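Local atomic coordinates of fructose-2,6-bisphosphatase TIGAR B (Danio rerio, PDB entry 3E9D), a protein that probably hydrolyses fructose 2,6-bisphosphate, and also fructose 1,6-bisphosphate, and thereby acts as a negative regulator of glycolysis. Residues L46-F51 / N72-S77. Numbering follows the deposited sequence.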
loop_
_atom_site.group_PDB
_atom_site.type_symbol
_atom_site.label_atom_id
_atom_site.label_comp_id
_atom_site.label_asym_id
_atom_site.label_seq_id
_atom_site.Cartn_x
_atom_site.Cartn_y
_atom_site.Cartn_z
ATOM N N LEU A 46 14.322 -2.675 4.551
ATOM C CA LEU A 46 13.373 -2.942 5.627
ATOM C C LEU A 46 13.803 -4.081 6.564
ATOM O O LEU A 46 13.012 -4.511 7.402
ATOM C CB LEU A 46 11.997 -3.274 5.019
ATOM C CG LEU A 46 11.352 -2.227 4.102
ATOM C CD1 LEU A 46 10.134 -2.836 3.348
ATOM C CD2 LEU A 46 11.008 -0.946 4.907
ATOM N N LYS A 47 15.056 -4.540 6.437
ATOM C CA LYS A 47 15.509 -5.791 7.063
ATOM C C LYS A 47 15.492 -5.788 8.581
ATOM O O LYS A 47 15.376 -6.855 9.189
ATOM C CB LYS A 47 16.899 -6.217 6.547
ATOM C CG LYS A 47 18.086 -5.420 7.092
ATOM C CD LYS A 47 19.391 -6.038 6.559
ATOM C CE LYS A 47 20.671 -5.309 6.952
ATOM N NZ LYS A 47 20.529 -4.177 7.880
ATOM N N ASP A 48 15.613 -4.600 9.181
ATOM C CA ASP A 48 15.681 -4.473 10.636
ATOM C C ASP A 48 14.322 -4.193 11.277
ATOM O O ASP A 48 14.246 -3.925 12.485
ATOM C CB ASP A 48 16.681 -3.376 11.056
ATOM C CG ASP A 48 18.093 -3.632 10.517
ATOM O OD1 ASP A 48 18.679 -4.689 10.835
ATOM O OD2 ASP A 48 18.606 -2.784 9.754
ATOM N N LEU A 49 13.257 -4.239 10.479
ATOM C CA LEU A 49 11.896 -4.053 11.017
ATOM C C LEU A 49 11.250 -5.391 11.278
ATOM O O LEU A 49 11.374 -6.309 10.475
ATOM C CB LEU A 49 11.019 -3.242 10.052
ATOM C CG LEU A 49 11.513 -1.812 9.829
ATOM C CD1 LEU A 49 10.902 -1.176 8.563
ATOM C CD2 LEU A 49 11.262 -0.954 11.073
ATOM N N HIS A 50 10.550 -5.504 12.403
ATOM C CA HIS A 50 9.710 -6.673 12.641
ATOM C C HIS A 50 8.298 -6.406 12.127
ATOM O O HIS A 50 7.550 -5.590 12.681
ATOM C CB HIS A 50 9.700 -7.046 14.125
ATOM C CG HIS A 50 8.890 -8.264 14.447
ATOM N ND1 HIS A 50 8.280 -8.446 15.672
ATOM C CD2 HIS A 50 8.581 -9.357 13.708
ATOM C CE1 HIS A 50 7.633 -9.599 15.674
ATOM N NE2 HIS A 50 7.800 -10.173 14.495
ATOM N N PHE A 51 7.944 -7.076 11.040
ATOM C CA PHE A 51 6.568 -7.069 10.574
ATOM C C PHE A 51 5.817 -8.192 11.267
ATOM O O PHE A 51 6.095 -9.354 11.033
ATOM C CB PHE A 51 6.519 -7.199 9.051
ATOM C CG PHE A 51 7.241 -6.091 8.332
ATOM C CD1 PHE A 51 6.755 -4.779 8.384
ATOM C CD2 PHE A 51 8.413 -6.349 7.615
ATOM C CE1 PHE A 51 7.411 -3.741 7.716
ATOM C CE2 PHE A 51 9.093 -5.316 6.936
ATOM C CZ PHE A 51 8.590 -4.010 6.985
ATOM N N ASN A 72 14.638 -11.390 3.004
ATOM C CA ASN A 72 15.719 -10.485 3.413
ATOM C C ASN A 72 15.591 -9.937 4.839
ATOM O O ASN A 72 16.514 -9.299 5.361
ATOM C CB ASN A 72 15.795 -9.331 2.425
ATOM C CG ASN A 72 16.563 -9.697 1.183
ATOM O OD1 ASN A 72 17.793 -9.679 1.177
ATOM N ND2 ASN A 72 15.848 -10.043 0.124
ATOM N N ASN A 73 14.449 -10.190 5.472
ATOM C CA ASN A 73 14.173 -9.624 6.787
ATOM C C ASN A 73 14.813 -10.429 7.910
ATOM O O ASN A 73 14.813 -11.661 7.877
ATOM C CB ASN A 73 12.665 -9.565 7.005
ATOM C CG ASN A 73 12.290 -8.701 8.179
ATOM O OD1 ASN A 73 12.166 -9.198 9.287
ATOM N ND2 ASN A 73 12.136 -7.401 7.950
ATOM N N LEU A 74 15.334 -9.738 8.911
ATOM C CA LEU A 74 16.048 -10.390 10.013
ATOM C C LEU A 74 15.153 -10.750 11.210
ATOM O O LEU A 74 15.626 -11.381 12.163
ATOM C CB LEU A 74 17.207 -9.499 10.488
ATOM C CG LEU A 74 18.274 -9.139 9.444
ATOM C CD1 LEU A 74 19.296 -8.165 10.012
ATOM C CD2 LEU A 74 18.963 -10.401 8.951
ATOM N N HIS A 75 13.877 -10.344 11.175
ATOM C CA HIS A 75 12.989 -10.487 12.351
ATOM C C HIS A 75 11.675 -11.197 12.102
ATOM O O HIS A 75 10.988 -11.545 13.058
ATOM C CB HIS A 75 12.669 -9.119 12.965
ATOM C CG HIS A 75 13.885 -8.323 13.288
ATOM N ND1 HIS A 75 14.595 -8.496 14.457
ATOM C CD2 HIS A 75 14.559 -7.397 12.567
ATOM C CE1 HIS A 75 15.646 -7.694 14.450
ATOM N NE2 HIS A 75 15.645 -7.012 13.317
ATOM N N SER A 76 11.308 -11.417 10.845
ATOM C CA SER A 76 9.900 -11.717 10.588
ATOM C C SER A 76 9.628 -13.101 10.016
ATOM O O SER A 76 8.574 -13.324 9.435
ATOM C CB SER A 76 9.276 -10.634 9.717
ATOM O OG SER A 76 9.576 -9.337 10.213
ATOM N N SER A 77 10.557 -14.032 10.224
ATOM C CA SER A 77 10.440 -15.396 9.680
ATOM C C SER A 77 9.225 -16.195 10.170
ATOM O O SER A 77 8.742 -17.079 9.468
ATOM C CB SER A 77 11.731 -16.188 9.929
ATOM O OG SER A 77 12.038 -16.231 11.314
HETATM O O HOH W 1 17.873 -5.918 12.859
#
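Lys-47 and Asn-73 come within 4.1 Å CA to CA where the loop after helix 33-45, turning through a type I beta turn from Leu-46 to Leu-49, meets the loop after helix 60-71. One backbone bond joins them: Leu-74 N donates to Lys-47 O at 2.9 Å, with an N-H...O angle of 167°. The buried side chain of Asn-73 supplies the next link. Its CG stands anti to the backbone N (chi1 -166°), and ND2 donates to Leu-49 O at 2.9 Å, the acceptor lying only 2° out of the amide plane. Amide atom OD1 accepts from His-75 N, closing an Asx turn, and from Ser-76 OG; the two donors sit over opposite faces of the amide plane. With its hydrogen directed at Asn-73 OD1, Ser-76 OG accepts from Phe-51 N at 2.9 Å, and it also lies at the edge of the His-50 ring, in plane. An alanine in place of Asn-73 would probably leave Leu-49 O and His-75 N without these partners and Ser-76 OG free to turn away from Phe-51 N. Toward the surface, His-75 lays its ring edge against Asp-48 CA, while its CB packs on His-50 CB at 3.8 Å. One water touches both His-75 NE2 and Asp-48 OD1, and Asp-48 OD2 pairs with Lys-47 NZ at 3.0 Å in a salt bridge. Leu-74 runs beside Lys-47 and Asp-48, its CD1 3.6 Å from Asp-48 OD1. Phe-51 continues inward, edge-to-face with His-177, and Phe-51 O bonds Thr-79 OG1. Away from the catalytic residues of this histidine phosphatase fold, a hydrogen-bond chain, Phe-51 N to Ser-76 OG to Asn-73 OD1, thus joins two helix-to-strand loops; with ND2 giving to Leu-49 O and OD1 receiving, the amide's orientation is fixed.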